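Local coordinates for protein predicted metal-dependent hydrolase of the TIM-barrel fold (Lactobacillus casei, PDB 2QPX) that is of unknown function but carries a two-zinc centre in a TIM-barrel fold of the amidohydrolase kind and probably acts as a metal-dependent hydrolase, at residues H20-D24 with F104-I110; K259-C265 with N281-S287; H269-Y274 with E303-A308. One frame throughout, in Å; residues are numbered along the deposited sequence.

Contact 1: H20-D24 with F104-I110. With ZN (zinc ion), chain B; EDO (1,2-ethanediol), chain L.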
loop_
_atom_site.group_PDB
_atom_site.type_symbol
_atom_site.label_atom_id
_atom_site.label_comp_id
_atom_site.label_asym_id
_atom_site.label_seq_id
_atom_site.Cartn_x
_atom_site.Cartn_y
_atom_site.Cartn_z
ATOM N N HIS A 20 5.519 24.906 -11.030
ATOM C CA HIS A 20 6.879 25.406 -10.987
ATOM C C HIS A 20 7.260 26.170 -12.281
ATOM O O HIS A 20 6.598 26.079 -13.336
ATOM C CB HIS A 20 7.831 24.241 -10.758
ATOM C CG HIS A 20 7.688 23.617 -9.397
ATOM N ND1 HIS A 20 8.055 24.272 -8.245
ATOM C CD2 HIS A 20 7.209 22.405 -9.005
ATOM C CE1 HIS A 20 7.772 23.500 -7.194
ATOM N NE2 HIS A 20 7.263 22.356 -7.627
ATOM N N PHE A 21 8.318 26.963 -12.177
ATOM C CA PHE A 21 8.776 27.765 -13.292
ATOM C C PHE A 21 9.071 26.936 -14.535
ATOM O O PHE A 21 9.604 25.809 -14.477
ATOM C CB PHE A 21 10.084 28.455 -12.970
ATOM C CG PHE A 21 10.017 29.482 -11.886
ATOM C CD1 PHE A 21 9.253 30.606 -11.987
ATOM C CD2 PHE A 21 10.785 29.318 -10.737
ATOM C CE1 PHE A 21 9.262 31.585 -10.986
ATOM C CE2 PHE A 21 10.775 30.275 -9.746
ATOM C CZ PHE A 21 10.019 31.406 -9.882
ATOM N N LEU A 22 8.771 27.557 -15.677
ATOM C CA LEU A 22 9.265 27.100 -16.967
ATOM C C LEU A 22 10.682 27.590 -17.235
ATOM O O LEU A 22 11.146 28.529 -16.583
ATOM C CB LEU A 22 8.312 27.574 -18.103
ATOM C CG LEU A 22 6.868 27.065 -18.030
ATOM C CD1 LEU A 22 5.968 27.934 -18.954
ATOM C CD2 LEU A 22 6.810 25.613 -18.471
ATOM N N ILE A 23 11.334 26.973 -18.221
ATOM C CA ILE A 23 12.637 27.413 -18.683
ATOM C C ILE A 23 12.555 28.085 -20.048
ATOM O O ILE A 23 11.560 28.018 -20.748
ATOM C CB ILE A 23 13.663 26.247 -18.714
ATOM C CG1 ILE A 23 13.413 25.281 -19.882
ATOM C CG2 ILE A 23 13.755 25.550 -17.315
ATOM C CD1 ILE A 23 14.545 24.279 -20.119
ATOM N N ASP A 24 13.625 28.808 -20.353
ATOM C CA ASP A 24 13.852 29.459 -21.653
ATOM C C ASP A 24 13.711 28.471 -22.807
ATOM O O ASP A 24 14.438 27.489 -22.861
ATOM C CB ASP A 24 15.265 30.078 -21.598
ATOM C CG ASP A 24 15.636 30.915 -22.818
ATOM O OD1 ASP A 24 14.924 30.941 -23.812
ATOM O OD2 ASP A 24 16.694 31.564 -22.733
ATOM N N PHE A 104 11.729 26.532 -6.023
ATOM C CA PHE A 104 12.476 25.655 -6.942
ATOM C C PHE A 104 12.845 26.420 -8.201
ATOM O O PHE A 104 11.978 26.994 -8.851
ATOM C CB PHE A 104 11.650 24.441 -7.338
ATOM C CG PHE A 104 12.257 23.633 -8.474
ATOM C CD1 PHE A 104 13.453 22.988 -8.311
ATOM C CD2 PHE A 104 11.651 23.613 -9.738
ATOM C CE1 PHE A 104 14.029 22.304 -9.360
ATOM C CE2 PHE A 104 12.210 22.913 -10.771
ATOM C CZ PHE A 104 13.410 22.288 -10.593
ATOM N N VAL A 105 14.122 26.411 -8.546
ATOM C CA VAL A 105 14.592 27.146 -9.710
ATOM C C VAL A 105 15.275 26.183 -10.667
ATOM O O VAL A 105 16.381 25.686 -10.393
ATOM C CB VAL A 105 15.566 28.248 -9.300
ATOM C CG1 VAL A 105 16.107 28.975 -10.564
ATOM C CG2 VAL A 105 14.889 29.244 -8.366
ATOM N N PRO A 106 14.619 25.875 -11.804
ATOM C CA PRO A 106 15.280 24.991 -12.782
ATOM C C PRO A 106 16.376 25.771 -13.490
ATOM O O PRO A 106 16.340 26.995 -13.522
ATOM C CB PRO A 106 14.151 24.638 -13.758
ATOM C CG PRO A 106 13.217 25.820 -13.689
ATOM C CD PRO A 106 13.302 26.337 -12.261
ATOM N N ASP A 107 17.330 25.067 -14.086
ATOM C CA ASP A 107 18.385 25.740 -14.845
ATOM C C ASP A 107 17.793 26.456 -16.052
ATOM O O ASP A 107 16.888 25.934 -16.687
ATOM C CB ASP A 107 19.422 24.727 -15.331
ATOM C CG ASP A 107 20.260 24.131 -14.228
ATOM O OD1 ASP A 107 20.318 24.671 -13.117
ATOM O OD2 ASP A 107 20.873 23.089 -14.500
ATOM N N ASP A 108 18.325 27.636 -16.364
ATOM C CA ASP A 108 17.844 28.512 -17.435
ATOM C C ASP A 108 16.382 28.932 -17.235
ATOM O O ASP A 108 15.574 28.837 -18.161
ATOM C CB ASP A 108 18.048 27.824 -18.786
ATOM C CG ASP A 108 19.408 27.240 -18.914
ATOM O OD1 ASP A 108 20.373 28.027 -19.073
ATOM O OD2 ASP A 108 19.552 26.002 -18.816
ATOM N N PRO A 109 16.044 29.400 -16.014
ATOM C CA PRO A 109 14.645 29.647 -15.694
ATOM C C PRO A 109 14.081 30.912 -16.330
ATOM O O PRO A 109 14.836 31.867 -16.634
ATOM C CB PRO A 109 14.671 29.906 -14.190
ATOM C CG PRO A 109 15.983 30.526 -13.972
ATOM C CD PRO A 109 16.923 29.779 -14.882
ATOM N N ILE A 110 12.765 30.914 -16.479
ATOM C CA ILE A 110 11.979 32.130 -16.591
ATOM C C ILE A 110 11.424 32.448 -15.188
ATOM O O ILE A 110 10.528 31.760 -14.711
ATOM C CB ILE A 110 10.849 32.022 -17.648
ATOM C CG1 ILE A 110 11.443 31.707 -19.038
ATOM C CG2 ILE A 110 9.989 33.272 -17.674
ATOM C CD1 ILE A 110 10.406 31.278 -20.034
HETATM ZN ZN ZN B . 6.474 20.911 -6.352
HETATM C C1 EDO L . 20.131 29.427 -23.328
HETATM O O1 EDO L . 20.750 28.180 -23.670
HETATM C C2 EDO L . 19.380 29.974 -24.534
HETATM O O2 EDO L . 18.832 31.276 -24.249
HETATM O O HOH W 1 9.331 26.713 -9.409
HETATM O O HOH W 2 8.298 30.377 -15.503
HETATM O O HOH W 3 7.479 19.113 -6.140
#

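Contact 2: K259-C265 with N281-S287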
loop_
_atom_site.group_PDB
_atom_site.type_symbol
_atom_site.label_atom_id
_atom_site.label_comp_id
_atom_site.label_asym_id
_atom_site.label_seq_id
_atom_site.Cartn_x
_atom_site.Cartn_y
_atom_site.Cartn_z
ATOM N N LYS A 259 -5.299 25.781 6.888
ATOM C CA LYS A 259 -5.645 25.021 5.692
ATOM C C LYS A 259 -4.388 24.353 5.146
ATOM O O LYS A 259 -3.473 25.015 4.694
ATOM C CB LYS A 259 -6.340 25.948 4.688
ATOM C CG LYS A 259 -7.720 26.398 5.191
ATOM C CD LYS A 259 -8.044 27.825 4.820
ATOM C CE LYS A 259 -9.467 28.134 5.256
ATOM N NZ LYS A 259 -9.959 29.400 4.738
ATOM N N VAL A 260 -4.341 23.031 5.281
ATOM C CA VAL A 260 -3.150 22.250 4.940
ATOM C C VAL A 260 -3.437 21.482 3.654
ATOM O O VAL A 260 -4.511 20.873 3.501
ATOM C CB VAL A 260 -2.805 21.255 6.062
ATOM C CG1 VAL A 260 -1.649 20.303 5.676
ATOM C CG2 VAL A 260 -2.503 22.009 7.370
ATOM N N VAL A 261 -2.483 21.547 2.727
ATOM C CA VAL A 261 -2.601 20.849 1.435
ATOM C C VAL A 261 -1.457 19.883 1.249
ATOM O O VAL A 261 -0.294 20.273 1.261
ATOM C CB VAL A 261 -2.693 21.783 0.252
ATOM C CG1 VAL A 261 -3.139 21.001 -0.994
ATOM C CG2 VAL A 261 -3.658 22.937 0.536
ATOM N N LEU A 262 -1.800 18.613 1.120
ATOM C CA LEU A 262 -0.832 17.527 0.954
ATOM C C LEU A 262 -0.587 17.285 -0.533
ATOM O O LEU A 262 -1.493 16.809 -1.238
ATOM C CB LEU A 262 -1.316 16.244 1.632
ATOM C CG LEU A 262 -1.696 16.333 3.108
ATOM C CD1 LEU A 262 -2.124 14.935 3.639
ATOM C CD2 LEU A 262 -0.572 17.027 3.970
ATOM N N LEU A 263 0.614 17.641 -0.986
ATOM C CA LEU A 263 0.973 17.559 -2.410
ATOM C C LEU A 263 1.529 16.183 -2.765
ATOM O O LEU A 263 2.336 15.620 -1.999
ATOM C CB LEU A 263 2.042 18.598 -2.729
ATOM C CG LEU A 263 1.817 20.041 -2.333
ATOM C CD1 LEU A 263 3.120 20.840 -2.601
ATOM C CD2 LEU A 263 0.569 20.673 -2.999
ATOM N N HIS A 264 1.073 15.641 -3.906
ATOM C CA HIS A 264 1.632 14.414 -4.552
ATOM C C HIS A 264 1.165 13.122 -3.931
ATOM O O HIS A 264 0.522 12.283 -4.598
ATOM C CB HIS A 264 3.175 14.373 -4.611
ATOM C CG HIS A 264 3.802 15.692 -4.728
ATOM N ND1 HIS A 264 3.416 16.630 -5.662
ATOM C CD2 HIS A 264 4.829 16.240 -4.044
ATOM C CE1 HIS A 264 4.151 17.720 -5.515
ATOM N NE2 HIS A 264 5.029 17.504 -4.546
ATOM N N CYS A 265 1.498 12.967 -2.653
ATOM C CA CYS A 265 1.063 11.916 -1.740
ATOM C C CYS A 265 1.572 10.542 -2.038
ATOM O O CYS A 265 1.982 9.831 -1.134
ATOM C CB CYS A 265 -0.446 11.914 -1.608
ATOM S SG CYS A 265 -1.086 13.472 -0.961
ATOM N N ASN A 281 -10.239 21.091 7.039
ATOM C CA ASN A 281 -9.284 22.004 6.398
ATOM C C ASN A 281 -8.080 21.265 5.803
ATOM O O ASN A 281 -6.993 21.823 5.705
ATOM C CB ASN A 281 -8.818 23.077 7.398
ATOM C CG ASN A 281 -9.932 23.945 7.881
ATOM O OD1 ASN A 281 -10.757 24.400 7.089
ATOM N ND2 ASN A 281 -9.966 24.191 9.182
ATOM N N LEU A 282 -8.278 20.003 5.423
ATOM C CA LEU A 282 -7.167 19.174 4.925
ATOM C C LEU A 282 -7.481 18.720 3.508
ATOM O O LEU A 282 -8.453 18.003 3.263
ATOM C CB LEU A 282 -6.898 17.959 5.820
ATOM C CG LEU A 282 -5.600 17.171 5.522
ATOM C CD1 LEU A 282 -5.724 16.198 4.325
ATOM C CD2 LEU A 282 -4.406 18.123 5.321
ATOM N N TYR A 283 -6.640 19.158 2.592
ATOM C CA TYR A 283 -6.790 18.945 1.152
ATOM C C TYR A 283 -5.596 18.180 0.627
ATOM O O TYR A 283 -4.575 18.092 1.304
ATOM C CB TYR A 283 -6.916 20.288 0.445
ATOM C CG TYR A 283 -8.050 21.149 0.964
ATOM C CD1 TYR A 283 -7.899 21.926 2.102
ATOM C CD2 TYR A 283 -9.295 21.134 0.322
ATOM C CE1 TYR A 283 -8.935 22.696 2.611
ATOM C CE2 TYR A 283 -10.340 21.875 0.804
ATOM C CZ TYR A 283 -10.158 22.670 1.929
ATOM O OH TYR A 283 -11.235 23.399 2.410
ATOM N N PHE A 284 -5.715 17.643 -0.577
ATOM C CA PHE A 284 -4.599 16.905 -1.164
ATOM C C PHE A 284 -4.721 16.832 -2.670
ATOM O O PHE A 284 -5.784 17.080 -3.229
ATOM C CB PHE A 284 -4.448 15.521 -0.526
ATOM C CG PHE A 284 -5.498 14.544 -0.903
ATOM C CD1 PHE A 284 -6.785 14.656 -0.404
ATOM C CD2 PHE A 284 -5.206 13.450 -1.685
ATOM C CE1 PHE A 284 -7.742 13.724 -0.726
ATOM C CE2 PHE A 284 -6.184 12.518 -1.973
ATOM C CZ PHE A 284 -7.438 12.663 -1.490
ATOM N N ASP A 285 -3.612 16.463 -3.298
ATOM C CA ASP A 285 -3.567 16.200 -4.734
ATOM C C ASP A 285 -2.744 14.965 -5.040
ATOM O O ASP A 285 -2.090 14.420 -4.146
ATOM C CB ASP A 285 -3.128 17.458 -5.506
ATOM C CG ASP A 285 -1.677 17.805 -5.353
ATOM O OD1 ASP A 285 -0.832 16.922 -5.565
ATOM O OD2 ASP A 285 -1.370 18.981 -5.046
ATOM N N ILE A 286 -2.754 14.527 -6.320
ATOM C CA ILE A 286 -1.883 13.425 -6.801
ATOM C C ILE A 286 -0.979 13.905 -7.939
ATOM O O ILE A 286 -0.635 13.209 -8.867
ATOM C CB ILE A 286 -2.670 12.167 -7.203
ATOM C CG1 ILE A 286 -3.691 12.481 -8.324
ATOM C CG2 ILE A 286 -3.349 11.543 -5.966
ATOM C CD1 ILE A 286 -4.194 11.227 -9.104
ATOM N N SER A 287 -0.574 15.165 -7.815
ATOM C CA SER A 287 0.407 15.793 -8.691
ATOM C C SER A 287 1.750 15.005 -8.650
ATOM O O SER A 287 2.019 14.247 -7.711
ATOM C CB SER A 287 0.542 17.250 -8.311
ATOM O OG SER A 287 1.190 17.381 -7.058
#

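Contact 3: H269-Y274 with E303-A308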
loop_
_atom_site.group_PDB
_atom_site.type_symbol
_atom_site.label_atom_id
_atom_site.label_comp_id
_atom_site.label_asym_id
_atom_site.label_seq_id
_atom_site.Cartn_x
_atom_site.Cartn_y
_atom_site.Cartn_z
ATOM N N HIS A 269 -1.264 7.982 -0.971
ATOM C CA HIS A 269 -2.516 8.635 -1.341
ATOM C C HIS A 269 -3.757 8.085 -0.621
ATOM O O HIS A 269 -4.656 8.877 -0.326
ATOM C CB HIS A 269 -2.663 8.647 -2.865
ATOM C CG HIS A 269 -2.497 7.304 -3.474
ATOM N ND1 HIS A 269 -1.266 6.702 -3.615
ATOM C CD2 HIS A 269 -3.427 6.382 -3.853
ATOM C CE1 HIS A 269 -1.447 5.477 -4.093
ATOM N NE2 HIS A 269 -2.752 5.270 -4.267
ATOM N N ARG A 270 -3.812 6.802 -0.268
ATOM C CA ARG A 270 -4.940 6.312 0.538
ATOM C C ARG A 270 -4.879 6.951 1.929
ATOM O O ARG A 270 -5.875 7.273 2.530
ATOM C CB ARG A 270 -4.973 4.781 0.658
ATOM C CG ARG A 270 -5.546 4.052 -0.559
ATOM C CD ARG A 270 -5.573 2.506 -0.387
ATOM N NE ARG A 270 -6.458 1.853 -1.385
ATOM C CZ ARG A 270 -6.312 0.616 -1.852
ATOM N NH1 ARG A 270 -5.244 -0.113 -1.547
ATOM N NH2 ARG A 270 -7.209 0.119 -2.682
ATOM N N GLU A 271 -3.682 7.112 2.449
ATOM C CA GLU A 271 -3.501 7.710 3.767
ATOM C C GLU A 271 -3.948 9.166 3.728
ATOM O O GLU A 271 -4.642 9.629 4.641
ATOM C CB GLU A 271 -2.043 7.556 4.258
ATOM C CG GLU A 271 -1.597 6.149 4.648
ATOM C CD GLU A 271 -1.246 5.224 3.508
ATOM O OE1 GLU A 271 -1.308 5.578 2.322
ATOM O OE2 GLU A 271 -0.888 4.063 3.840
ATOM N N ALA A 272 -3.554 9.898 2.689
ATOM C CA ALA A 272 -3.939 11.292 2.543
ATOM C C ALA A 272 -5.453 11.443 2.444
ATOM O O ALA A 272 -6.009 12.297 3.085
ATOM C CB ALA A 272 -3.267 11.912 1.293
ATOM N N GLY A 273 -6.117 10.595 1.662
ATOM C CA GLY A 273 -7.565 10.658 1.521
ATOM C C GLY A 273 -8.288 10.316 2.806
ATOM O O GLY A 273 -9.302 10.940 3.145
ATOM N N TYR A 274 -7.783 9.319 3.520
ATOM C CA TYR A 274 -8.255 9.020 4.874
ATOM C C TYR A 274 -8.158 10.261 5.766
ATOM O O TYR A 274 -9.143 10.644 6.425
ATOM C CB TYR A 274 -7.507 7.815 5.479
ATOM C CG TYR A 274 -7.691 7.771 6.974
ATOM C CD1 TYR A 274 -8.893 7.394 7.523
ATOM C CD2 TYR A 274 -6.692 8.257 7.816
ATOM C CE1 TYR A 274 -9.089 7.479 8.904
ATOM C CE2 TYR A 274 -6.867 8.320 9.179
ATOM C CZ TYR A 274 -8.054 7.931 9.715
ATOM O OH TYR A 274 -8.240 8.016 11.079
ATOM N N GLU A 303 -8.008 5.028 -5.944
ATOM C CA GLU A 303 -7.584 4.634 -4.599
ATOM C C GLU A 303 -7.637 5.835 -3.636
ATOM O O GLU A 303 -8.102 5.712 -2.503
ATOM C CB GLU A 303 -6.170 4.040 -4.613
ATOM C CG GLU A 303 -6.044 2.672 -5.264
ATOM C CD GLU A 303 -4.598 2.272 -5.558
ATOM O OE1 GLU A 303 -3.672 2.780 -4.881
ATOM O OE2 GLU A 303 -4.383 1.448 -6.499
ATOM N N ALA A 304 -7.206 6.984 -4.148
ATOM C CA ALA A 304 -7.147 8.241 -3.398
ATOM C C ALA A 304 -8.501 8.703 -2.865
ATOM O O ALA A 304 -8.564 9.324 -1.811
ATOM C CB ALA A 304 -6.505 9.352 -4.274
ATOM N N VAL A 305 -9.570 8.422 -3.601
ATOM C CA VAL A 305 -10.909 8.885 -3.224
ATOM C C VAL A 305 -11.816 7.821 -2.606
ATOM O O VAL A 305 -13.020 8.027 -2.453
ATOM C CB VAL A 305 -11.606 9.563 -4.439
ATOM C CG1 VAL A 305 -10.819 10.789 -4.912
ATOM C CG2 VAL A 305 -11.875 8.600 -5.597
ATOM N N GLU A 306 -11.267 6.678 -2.218
ATOM C CA GLU A 306 -12.080 5.642 -1.562
ATOM C C GLU A 306 -12.783 6.157 -0.308
ATOM O O GLU A 306 -13.956 5.830 -0.074
ATOM C CB GLU A 306 -11.191 4.418 -1.255
ATOM C CG GLU A 306 -10.850 3.653 -2.495
ATOM C CD GLU A 306 -9.761 2.621 -2.333
ATOM O OE1 GLU A 306 -9.087 2.585 -1.283
ATOM O OE2 GLU A 306 -9.571 1.806 -3.285
ATOM N N LEU A 307 -12.098 6.975 0.491
ATOM C CA LEU A 307 -12.667 7.558 1.698
ATOM C C LEU A 307 -12.761 9.065 1.689
ATOM O O LEU A 307 -13.476 9.621 2.468
ATOM C CB LEU A 307 -11.844 7.181 2.942
ATOM C CG LEU A 307 -11.757 5.708 3.324
ATOM C CD1 LEU A 307 -10.887 5.532 4.574
ATOM C CD2 LEU A 307 -13.132 5.094 3.510
ATOM N N ALA A 308 -12.012 9.755 0.844
ATOM C CA ALA A 308 -11.995 11.209 0.903
ATOM C C ALA A 308 -13.311 11.811 0.454
ATOM O O ALA A 308 -13.956 11.302 -0.470
ATOM C CB ALA A 308 -10.890 11.760 -0.059
#

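Contact 1: H20-D24 with F104-I110
Phe104 turns the edge of its ring toward the imidazole face of His20, a T-shaped pair with centroids 5.4 Å apart and planes at 82°. With CG trans to its own backbone N (chi1 169°), the benzyl group reaches across to the metal ligand, CB and CD2 both lying near ND1. The carbonyl of Phe104 serves the same histidine less directly. A water donates to Phe104 O over 2.7 Å while accepting from His20 ND1 and Phe21 N, and that water sits in the imidazole plane. Phe104 O also lies at the edge of the Phe21 ring, 3.2 Å from Phe21 CD2. Pro106 follows as an apolar wedge: its CD faces Phe21 CB, and its CG packs 3.7 Å from Ile23 CG2. The chain turns at Asp108, which has a left-handed backbone conformation and a salt bridge to Arg33. Asp108 O nevertheless points back and accepts a nearly straight hydrogen bond from Asp24 N at 2.9 Å. Pro109 faces Ile23 in a single beta bridge. Beyond it Ile110 N donates to Leu22 O, also at 2.9 Å and with an angle of 171° at the hydrogen. Ile110 O returns to Leu22 N through a second water, and Ile110 CD1 rests against Ile23 O.

Two loops that follow neighbouring barrel strands are thus joined by backbone bonds at their far end and by an aromatic pair and a water at the zinc end. Because His20 ND1 is a donor, His20 NE2 can offer its lone pair to zinc at 2.1 Å, beside His18, Asp318, the carboxylated Lys167 and a water. The 104-110 loop therefore supplies a second shell that probably helps fix the orientation of this ligand.

Contact 2: K259-C265 with N281-S287
His264 and Asp285 meet toward the zinc side of two parallel strands, where a carboxylate takes over from the regular backbone pairing. Asp285 CG lies between its own backbone N and carbonyl carbon (chi1 72°), which folds Asp285 OD1 back to accept from His264 N at 2.8 Å, above the carboxylate plane by 42°. Asp285 OD1 also accepts from Ser287 N at 2.9 Å, an Asx turn, while OD2 touches Leu263 CD2 and bonds to His17. His264 ND1 donates to Ser287 OG, a bond that belongs to one of two conformers and is therefore less certain. The opposite ring nitrogen, NE2, binds zinc together with His228 and the carboxylated Lys167. Further back, Tyr283 presents its ring edge to Val260 O, 3.8 Å from Tyr283 CD1, and sets CB against Val261 CG1; Arg312 makes a cation-pi contact with the ring. Along the strands the backbones exchange four hydrogen bonds, among them Leu262 N to Tyr283 O at 2.8 Å.

The strands, whose axes differ by 16°, form a beta-alpha-beta unit of the barrel with helix 269-278, which covers Leu262, Leu282 and Phe284. Strand 225-229 pairs with the other edge of 260-264, and helix 349-367 packs on Tyr283.

Contact 3: H269-Y274 with E303-A308
Arg270 reaches from helix 269-278 across the end of helix 297-304 and grips Glu306. Its CB starts the chain on the helix flank, and Arg270 CG stands trans to the carbonyl carbon (chi1 -79°), where it passes 3.6 Å from Glu303 O. From CG to NE the chain runs extended. Arg270 CD comes 3.6 Å from Glu306 OE1, and Arg270 NE then donates to that same oxygen at 2.7 Å, with a bent angle of 136°. At the end of the side chain, Arg270 NH2 gives a straighter bond to Glu306 OE2, 3.0 Å long and within the guanidinium plane, on the syn lone pair. The result is a side-on, two-nitrogen salt bridge with the two flat groups nearly coplanar. Glu303 CG lies over one face of the guanidinium, toward its rim. The remaining nitrogen, NH1, pairs with Glu303 of the second subunit, while Tyr266 and Arg299 of that subunit hold the Glu306 oxygens.

Beside this grip, His269 NE2 donates to Glu303 OE1 at 2.7 Å. The acceptor lies close to the imidazole plane, whereas the donor meets the carboxylate on its anti side, 34° out of its plane. Glu303 OE1 is also bound by Arg270 of the third subunit. Further along the helix, Gly273 has no side chain to hold the backbones apart, and Gly273 CA approaches Ala304 O to 3.7 Å. Tyr274 CD1 lies alongside Leu307 CD1 at 4.0 Å, and its hydroxyl bonds to Gly232 O of the second subunit.

Close backbone approach at a glycine, flanked by paired charges, here joins helix 269-278 to the end of helix 297-304 and the turn after it, on the outside of the TIM barrel where it becomes a trimer interface.

Overall arrangement
The three contacts sample one barrel at different depths. Contact 2 is buried in the parallel sheet and is mostly backbone pairing with apolar side chains, with the side-chain hydrogen bonds across it gathered at the zinc end. Contact 3, whose centre is about 11 Å from that of contact 2, shares the beta-alpha-beta unit: helix 269-278 connects the two strands of contact 2, and the Phe284 ring packs on Gly273, Ala304 and Ala308. Although also buried, contact 3 probably owes this partly to the neighbouring subunits that pack on it, and charge dominates its chemistry. Contact 1 lies across the chain's centre from contact 3 and is partly exposed, built of irregular loops and bridging waters. Contacts 1 and 2 each contribute a histidine to the two-zinc centre; contact 3 contributes none.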